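Long-range contacts in phenylalanine hydroxylase (Colwellia psychrerythraea, PDB 2V27), which probably catalyses the iron- and tetrahydrobiopterin-dependent hydroxylation of L-phenylalanine by molecular oxygen to give L-tyrosine, the first step of phenylalanine breakdown: residues Q154-L158 / I244-V248; F164-G169 / Y180-V184. All coordinates share one frame; numbering follows the deposited sequence.

How the interactions relate
Both interactions draw on helix 152-167, interaction 1 near its beginning and interaction 2 at its end, and along the chain interaction 2 is nested within the loop that interaction 1 closes. Their centres lie about 19 Å apart, and no atoms of one touch the other. Interaction 2 sits in the core, its centre about 5 Å from the centre of the chain, and joins backbone to backbone beside the iron through glycines and carbonyl groups. Interaction 1 lies about 19 Å out, where helix 241-254 crosses the same helix; it relies on side chains, mostly apolar, with a single water bridge on its partly exposed side, at Gln154 and Met245. Much of it is nevertheless buried.

Interaction 1 of 2, residues Q154-L158 / I244-V248; sequences QRVFL and IMELV
Largely apolar packing between two crossing helices brings Phe157 and Leu158 of helix 152-167 against Val248, Ile244 and Met245 of helix 241-254, toward the periphery of the catalytic domain, with Gln154 as its polar edge. The short segments run at 97° to each other with their axes 10.5 Å apart, a spacing filled by side chains. Val248 CG1, anti to the backbone N (chi1 169°), is carried over one face of the Phe157 ring, 4.0 Å from its centroid and offset toward the rim: a CH-pi contact suited to a compact branched residue. In this mainly helical fold of the biopterin-dependent aromatic amino acid hydroxylases, Leu211 of helix 207-211 also touches Phe157, while Met146 of helix 134-147 packs on both Leu158 and Ile244. Leu158 CD2 meets Ile244 CG2 at 4.0 Å. The unbranched side chain of Met245, bent at chi2 (-41°), brings SD to 3.6 Å from Gln154 CD, the two side chains crossing at about a right angle. Beyond, Gln154 NE2 donates to a water at 2.9 Å that in turn donates to Met245 O, while OE1 accepts from Thr151 N. An alanine here is likely to leave Thr151 N without this acceptor, the water short of a partner and Met245 SD less covered.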
ATOM      1  N   GLN B 154     -24.952  -0.607  -5.405  1.00 16.63           N
ATOM      2  CA  GLN B 154     -24.773  -1.565  -6.492  1.00 14.04           C
ATOM      3  C   GLN B 154     -23.588  -1.134  -7.379  1.00 13.95           C
ATOM      4  O   GLN B 154     -22.767  -1.962  -7.819  1.00 12.47           O
ATOM      5  CB  GLN B 154     -26.048  -1.659  -7.337  1.00 15.06           C
ATOM      6  CG  GLN B 154     -27.115  -2.521  -6.700  1.00 15.31           C
ATOM      7  CD  GLN B 154     -28.461  -2.368  -7.377  1.00 16.92           C
ATOM      8  OE1 GLN B 154     -28.706  -1.411  -8.142  1.00 16.42           O
ATOM      9  NE2 GLN B 154     -29.324  -3.361  -7.159  1.00 17.38           N
ATOM     10  N   ARG B 155     -23.455   0.169  -7.549  1.00 14.10           N
ATOM     11  CA  ARG B 155     -22.337   0.724  -8.350  1.00 15.52           C
ATOM     12  C   ARG B 155     -20.975   0.375  -7.689  1.00 14.54           C
ATOM     13  O   ARG B 155     -20.002   0.126  -8.439  1.00 15.23           O
ATOM     14  CB  ARG B 155     -22.558   2.232  -8.661  1.00 16.81           C
ATOM     15  CG  ARG B 155     -23.684   2.428  -9.726  1.00 18.94           C
ATOM     16  CD  ARG B 155     -24.005   3.896 -10.045  1.00 18.53           C
ATOM     17  NE  ARG B 155     -24.843   4.073 -11.245  1.00 21.18           N
ATOM     18  CZ  ARG B 155     -25.337   5.255 -11.635  1.00 21.42           C
ATOM     19  NH1 ARG B 155     -25.031   6.377 -10.941  1.00 19.52           N
ATOM     20  NH2 ARG B 155     -26.095   5.329 -12.729  1.00 23.32           N
ATOM     21  N   VAL B 156     -20.901   0.313  -6.346  1.00 14.72           N
ATOM     22  CA  VAL B 156     -19.657  -0.085  -5.603  1.00 14.30           C
ATOM     23  C   VAL B 156     -19.283  -1.526  -6.023  1.00 13.92           C
ATOM     24  O   VAL B 156     -18.109  -1.810  -6.346  1.00 13.66           O
ATOM     25  CB  VAL B 156     -19.782   0.034  -4.026  1.00 15.22           C
ATOM     26  CG1 VAL B 156     -18.567  -0.566  -3.288  1.00 14.36           C
ATOM     27  CG2 VAL B 156     -19.995   1.503  -3.588  1.00 17.19           C
ATOM     28  N   PHE B 157     -20.278  -2.408  -6.089  1.00 11.39           N
ATOM     29  CA  PHE B 157     -20.048  -3.799  -6.495  1.00 11.31           C
ATOM     30  C   PHE B 157     -19.640  -3.882  -7.945  1.00 11.51           C
ATOM     31  O   PHE B 157     -18.777  -4.670  -8.284  1.00 10.22           O
ATOM     32  CB  PHE B 157     -21.312  -4.641  -6.229  1.00 10.05           C
ATOM     33  CG  PHE B 157     -21.453  -5.057  -4.777  1.00 11.79           C
ATOM     34  CD1 PHE B 157     -20.931  -6.288  -4.360  1.00 11.92           C
ATOM     35  CD2 PHE B 157     -22.057  -4.208  -3.830  1.00 15.51           C
ATOM     36  CE1 PHE B 157     -21.009  -6.695  -2.988  1.00 11.62           C
ATOM     37  CE2 PHE B 157     -22.132  -4.592  -2.474  1.00 18.01           C
ATOM     38  CZ  PHE B 157     -21.629  -5.838  -2.072  1.00 12.77           C
ATOM     39  N   LEU B 158     -20.272  -3.061  -8.793  1.00 10.90           N
ATOM     40  CA  LEU B 158     -19.918  -3.040 -10.200  1.00 10.06           C
ATOM     41  C   LEU B 158     -18.459  -2.561 -10.363  1.00 10.77           C
ATOM     42  O   LEU B 158     -17.695  -3.189 -11.075  1.00  9.12           O
ATOM     43  CB  LEU B 158     -20.913  -2.104 -10.950  1.00 10.65           C
ATOM     44  CG  LEU B 158     -22.334  -2.667 -11.040  1.00 11.69           C
ATOM     45  CD1 LEU B 158     -23.255  -1.662 -11.796  1.00 14.51           C
ATOM     46  CD2 LEU B 158     -22.260  -4.013 -11.736  1.00 14.56           C
ATOM     47  N   ILE B 244     -27.263  -9.851 -12.843  1.00 19.41           N
ATOM     48  CA  ILE B 244     -26.148  -9.216 -12.141  1.00 17.90           C
ATOM     49  C   ILE B 244     -26.545  -8.691 -10.741  1.00 17.04           C
ATOM     50  O   ILE B 244     -25.820  -8.902  -9.740  1.00 16.96           O
ATOM     51  CB  ILE B 244     -25.490  -8.089 -13.011  1.00 17.44           C
ATOM     52  CG1 ILE B 244     -24.924  -8.637 -14.354  1.00 18.77           C
ATOM     53  CG2 ILE B 244     -24.470  -7.290 -12.213  1.00 18.55           C
ATOM     54  CD1 ILE B 244     -23.719  -9.631 -14.314  1.00 20.49           C
ATOM     55  N   MET B 245     -27.710  -8.044 -10.638  1.00 15.27           N
ATOM     56  CA  MET B 245     -28.165  -7.491  -9.368  1.00 16.21           C
ATOM     57  C   MET B 245     -28.558  -8.612  -8.377  1.00 14.58           C
ATOM     58  O   MET B 245     -28.328  -8.462  -7.171  1.00 14.89           O
ATOM     59  CB  MET B 245     -29.290  -6.459  -9.541  1.00 15.84           C
ATOM     60  CG  MET B 245     -28.864  -5.213 -10.337  1.00 18.17           C
ATOM     61  SD  MET B 245     -27.192  -4.613  -9.912  1.00 18.68           S
ATOM     62  CE  MET B 245     -26.992  -3.429 -11.268  1.00 18.99           C
ATOM     63  N   GLU B 246     -29.038  -9.743  -8.908  1.00 16.44           N
ATOM     64  CA  GLU B 246     -29.244 -10.940  -8.056  1.00 18.39           C
ATOM     65  C   GLU B 246     -27.903 -11.403  -7.425  1.00 17.23           C
ATOM     66  O   GLU B 246     -27.847 -11.727  -6.251  1.00 16.99           O
ATOM     67  CB  GLU B 246     -29.845 -12.106  -8.834  1.00 19.09           C
ATOM     68  CG  GLU B 246     -31.341 -12.005  -9.029  1.00 25.02           C
ATOM     69  CD  GLU B 246     -31.902 -13.197  -9.779  0.75 30.37           C
ATOM     70  OE1 GLU B 246     -31.161 -14.189 -10.048  1.00 30.20           O
ATOM     71  OE2 GLU B 246     -33.102 -13.120 -10.108  1.00 34.79           O
ATOM     72  N   LEU B 247     -26.834 -11.394  -8.217  1.00 16.01           N
ATOM     73  CA  LEU B 247     -25.500 -11.785  -7.738  1.00 14.71           C
ATOM     74  C   LEU B 247     -24.984 -10.805  -6.671  1.00 13.96           C
ATOM     75  O   LEU B 247     -24.389 -11.195  -5.652  1.00 13.74           O
ATOM     76  CB  LEU B 247     -24.551 -11.873  -8.933  1.00 14.63           C
ATOM     77  CG  LEU B 247     -24.775 -13.117  -9.803  1.00 14.27           C
ATOM     78  CD1 LEU B 247     -24.103 -13.128 -11.206  1.00 16.27           C
ATOM     79  CD2 LEU B 247     -24.359 -14.408  -9.059  1.00 18.32           C
ATOM     80  N   VAL B 248     -25.244  -9.506  -6.874  1.00 13.77           N
ATOM     81  CA  VAL B 248     -24.899  -8.486  -5.892  1.00 14.89           C
ATOM     82  C   VAL B 248     -25.627  -8.723  -4.552  1.00 14.45           C
ATOM     83  O   VAL B 248     -25.016  -8.719  -3.491  1.00 15.20           O
ATOM     84  CB  VAL B 248     -25.147  -7.038  -6.422  1.00 13.92           C
ATOM     85  CG1 VAL B 248     -25.034  -6.019  -5.325  1.00 16.27           C
ATOM     86  CG2 VAL B 248     -24.155  -6.733  -7.572  1.00 15.05           C
TER
HETATM   87  O   HOH W   1     -28.735  -5.837  -5.758  1.00 18.24           O

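Interaction 2 of 2, residues F164-G169 / Y180-V184; sequences FTIEFG and YGGGV. With FE (Fe (III) ion), chain E.
Tyr180 lays its ring over Gly169, whose CA stands 3.8 Å from the ring centroid in a CH-pi contact, while Gly169 O accepts bonds from Tyr180 N and Gly181 N, both reaching it from the same face of its carbonyl plane. The packing is tight at Gly181 and at Gly169, where a CB would run into Glu167 O or into Tyr180 CZ, respectively; glycine suits both places. Gly181 CA lies 3.3 Å from Ile166 O in a CH...O contact. Gly181 is also the N-cap of the short helix 182-185, whose Gly182 N gives Ile166 O a bond of 2.8 Å at 164°. Close by, Phe168 CD2 touches Val184 CG2 at 3.5 Å. Against this close backbone packing stand the partly exposed Gly183 and two ends where waters take part. Beside Thr165, one water donates to Phe164 O and accepts from Tyr180 OH, at 2.7 Å from that hydroxyl. At the other end, Glu167, bent at chi2 (-71°), turns its carboxylate to the iron, binding through OE1 at 2.1 Å and OE2 at 2.3 Å. Two waters, His122 and His127 complete the site, the two-histidine, one-carboxylate facial triad of this family. Glu167 thus binds the iron with its carboxylate while its own backbone O takes a weak bond from Gly183 N, and the bidentate grip fixes the carboxylate's rotation, leaving two coordination positions to waters that may be exchangeable.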
ATOM      1  N   PHE B 164     -11.367  -5.973 -10.986  1.00  7.57           N
ATOM      2  CA  PHE B 164     -10.776  -7.276 -11.115  1.00  7.50           C
ATOM      3  C   PHE B 164     -10.773  -7.876 -12.514  1.00  7.30           C
ATOM      4  O   PHE B 164     -10.244  -8.984 -12.701  1.00  8.35           O
ATOM      5  CB  PHE B 164     -11.429  -8.202 -10.113  1.00  7.76           C
ATOM      6  CG  PHE B 164     -10.955  -7.935  -8.699  1.00  7.09           C
ATOM      7  CD1 PHE B 164     -11.832  -7.418  -7.717  1.00  8.24           C
ATOM      8  CD2 PHE B 164      -9.595  -8.173  -8.376  1.00  7.68           C
ATOM      9  CE1 PHE B 164     -11.379  -7.191  -6.379  1.00  8.02           C
ATOM     10  CE2 PHE B 164      -9.112  -7.957  -7.086  1.00  7.47           C
ATOM     11  CZ  PHE B 164     -10.007  -7.477  -6.071  1.00  7.52           C
ATOM     12  N   THR B 165     -11.360  -7.171 -13.504  1.00  7.40           N
ATOM     13  CA  THR B 165     -11.415  -7.652 -14.905  1.00  7.32           C
ATOM     14  C   THR B 165     -10.707  -6.612 -15.779  1.00  6.93           C
ATOM     15  O   THR B 165      -9.525  -6.744 -16.063  1.00  8.30           O
ATOM     16  CB  THR B 165     -12.903  -7.910 -15.379  1.00  6.83           C
ATOM     17  OG1 THR B 165     -13.735  -6.766 -15.093  1.00  6.44           O
ATOM     18  CG2 THR B 165     -13.443  -9.129 -14.623  1.00  7.92           C
ATOM     19  N   ILE B 166     -11.414  -5.558 -16.163  1.00  5.68           N
ATOM     20  CA  ILE B 166     -10.836  -4.551 -17.050  1.00  7.01           C
ATOM     21  C   ILE B 166      -9.551  -3.915 -16.522  1.00  5.24           C
ATOM     22  O   ILE B 166      -8.656  -3.605 -17.346  1.00  7.21           O
ATOM     23  CB  ILE B 166     -11.942  -3.503 -17.370  1.00  8.07           C
ATOM     24  CG1 ILE B 166     -13.007  -4.211 -18.278  1.00 11.43           C
ATOM     25  CG2 ILE B 166     -11.358  -2.213 -18.063  1.00  5.18           C
ATOM     26  CD1 ILE B 166     -14.238  -3.438 -18.507  1.00 18.31           C
ATOM     27  N   GLU B 167      -9.461  -3.652 -15.197  1.00  5.95           N
ATOM     28  CA  GLU B 167      -8.239  -3.013 -14.707  1.00  6.87           C
ATOM     29  C   GLU B 167      -7.114  -4.030 -14.383  1.00  5.97           C
ATOM     30  O   GLU B 167      -5.957  -3.820 -14.808  1.00  6.60           O
ATOM     31  CB  GLU B 167      -8.507  -2.025 -13.548  1.00  8.04           C
ATOM     32  CG  GLU B 167      -9.468  -0.937 -13.988  1.00 10.31           C
ATOM     33  CD  GLU B 167      -8.821   0.059 -14.991  1.00 11.37           C
ATOM     34  OE1 GLU B 167      -9.578   0.888 -15.542  1.00 13.60           O
ATOM     35  OE2 GLU B 167      -7.582   0.061 -15.212  1.00 13.27           O
ATOM     36  N   PHE B 168      -7.415  -5.084 -13.620  1.00  7.04           N
ATOM     37  CA  PHE B 168      -6.368  -5.998 -13.117  1.00  6.46           C
ATOM     38  C   PHE B 168      -6.524  -7.466 -13.493  1.00  7.64           C
ATOM     39  O   PHE B 168      -5.949  -8.350 -12.863  1.00  8.49           O
ATOM     40  CB  PHE B 168      -6.195  -5.798 -11.576  1.00  6.36           C
ATOM     41  CG  PHE B 168      -5.480  -4.515 -11.266  1.00  9.33           C
ATOM     42  CD1 PHE B 168      -6.183  -3.326 -11.171  1.00 11.65           C
ATOM     43  CD2 PHE B 168      -4.083  -4.481 -11.228  1.00 11.19           C
ATOM     44  CE1 PHE B 168      -5.516  -2.103 -11.020  1.00 10.80           C
ATOM     45  CE2 PHE B 168      -3.409  -3.270 -11.071  1.00 11.09           C
ATOM     46  CZ  PHE B 168      -4.143  -2.072 -10.962  1.00  9.56           C
ATOM     47  N   GLY B 169      -7.291  -7.723 -14.546  1.00  7.54           N
ATOM     48  CA  GLY B 169      -7.503  -9.101 -14.988  1.00  7.67           C
ATOM     49  C   GLY B 169      -6.270  -9.807 -15.517  1.00  7.10           C
ATOM     50  O   GLY B 169      -5.456  -9.219 -16.221  1.00  7.78           O
ATOM     51  N   TYR B 180      -4.640  -9.252 -19.138  1.00  8.80           N
ATOM     52  CA  TYR B 180      -5.569  -8.478 -19.962  1.00  7.58           C
ATOM     53  C   TYR B 180      -6.000  -7.146 -19.332  1.00  8.09           C
ATOM     54  O   TYR B 180      -6.521  -6.276 -20.027  1.00  9.41           O
ATOM     55  CB  TYR B 180      -6.785  -9.300 -20.484  1.00  7.21           C
ATOM     56  CG  TYR B 180      -7.862  -9.595 -19.476  1.00  7.45           C
ATOM     57  CD1 TYR B 180      -9.001  -8.768 -19.395  1.00  7.63           C
ATOM     58  CD2 TYR B 180      -7.729 -10.657 -18.545  1.00  6.53           C
ATOM     59  CE1 TYR B 180      -9.984  -9.024 -18.459  1.00  8.84           C
ATOM     60  CE2 TYR B 180      -8.727 -10.939 -17.604  1.00  7.75           C
ATOM     61  CZ  TYR B 180      -9.847 -10.124 -17.558  1.00  7.03           C
ATOM     62  OH  TYR B 180     -10.864 -10.288 -16.612  1.00  8.19           O
ATOM     63  N   GLY B 181      -5.756  -6.996 -18.020  1.00  5.94           N
ATOM     64  CA  GLY B 181      -6.139  -5.760 -17.310  1.00  6.95           C
ATOM     65  C   GLY B 181      -5.269  -4.543 -17.681  1.00  6.65           C
ATOM     66  O   GLY B 181      -4.023  -4.593 -17.626  1.00  7.66           O
ATOM     67  N   GLY B 182      -5.941  -3.416 -18.018  1.00  7.76           N
ATOM     68  CA  GLY B 182      -5.216  -2.228 -18.514  1.00  9.45           C
ATOM     69  C   GLY B 182      -4.327  -1.519 -17.486  1.00  7.89           C
ATOM     70  O   GLY B 182      -3.282  -0.930 -17.827  1.00  8.25           O
ATOM     71  N   GLY B 183      -4.714  -1.626 -16.209  1.00  7.67           N
ATOM     72  CA  GLY B 183      -3.931  -1.086 -15.090  1.00  8.09           C
ATOM     73  C   GLY B 183      -2.578  -1.776 -14.978  1.00  8.73           C
ATOM     74  O   GLY B 183      -1.605  -1.191 -14.471  1.00  9.98           O
ATOM     75  N   VAL B 184      -2.508  -3.060 -15.417  1.00  7.99           N
ATOM     76  CA  VAL B 184      -1.281  -3.824 -15.387  1.00  8.49           C
ATOM     77  C   VAL B 184      -0.515  -3.536 -16.678  1.00  8.39           C
ATOM     78  O   VAL B 184       0.708  -3.254 -16.652  1.00  8.58           O
ATOM     79  CB  VAL B 184      -1.593  -5.344 -15.291  1.00  7.86           C
ATOM     80  CG1 VAL B 184      -0.287  -6.134 -15.186  1.00  8.69           C
ATOM     81  CG2 VAL B 184      -2.480  -5.700 -14.064  1.00  7.05           C
TER
HETATM   82 FE    FE E3008      -8.010   1.834 -16.591  1.00 10.69          FE
HETATM   83  O   HOH W   2     -10.192 -11.414 -14.214  1.00  9.59           O
HETATM   84  O   HOH W   3      -8.164   3.203 -14.804  1.00 21.08           O
HETATM   85  O   HOH W   4      -9.227   3.357 -17.355  1.00 13.87           O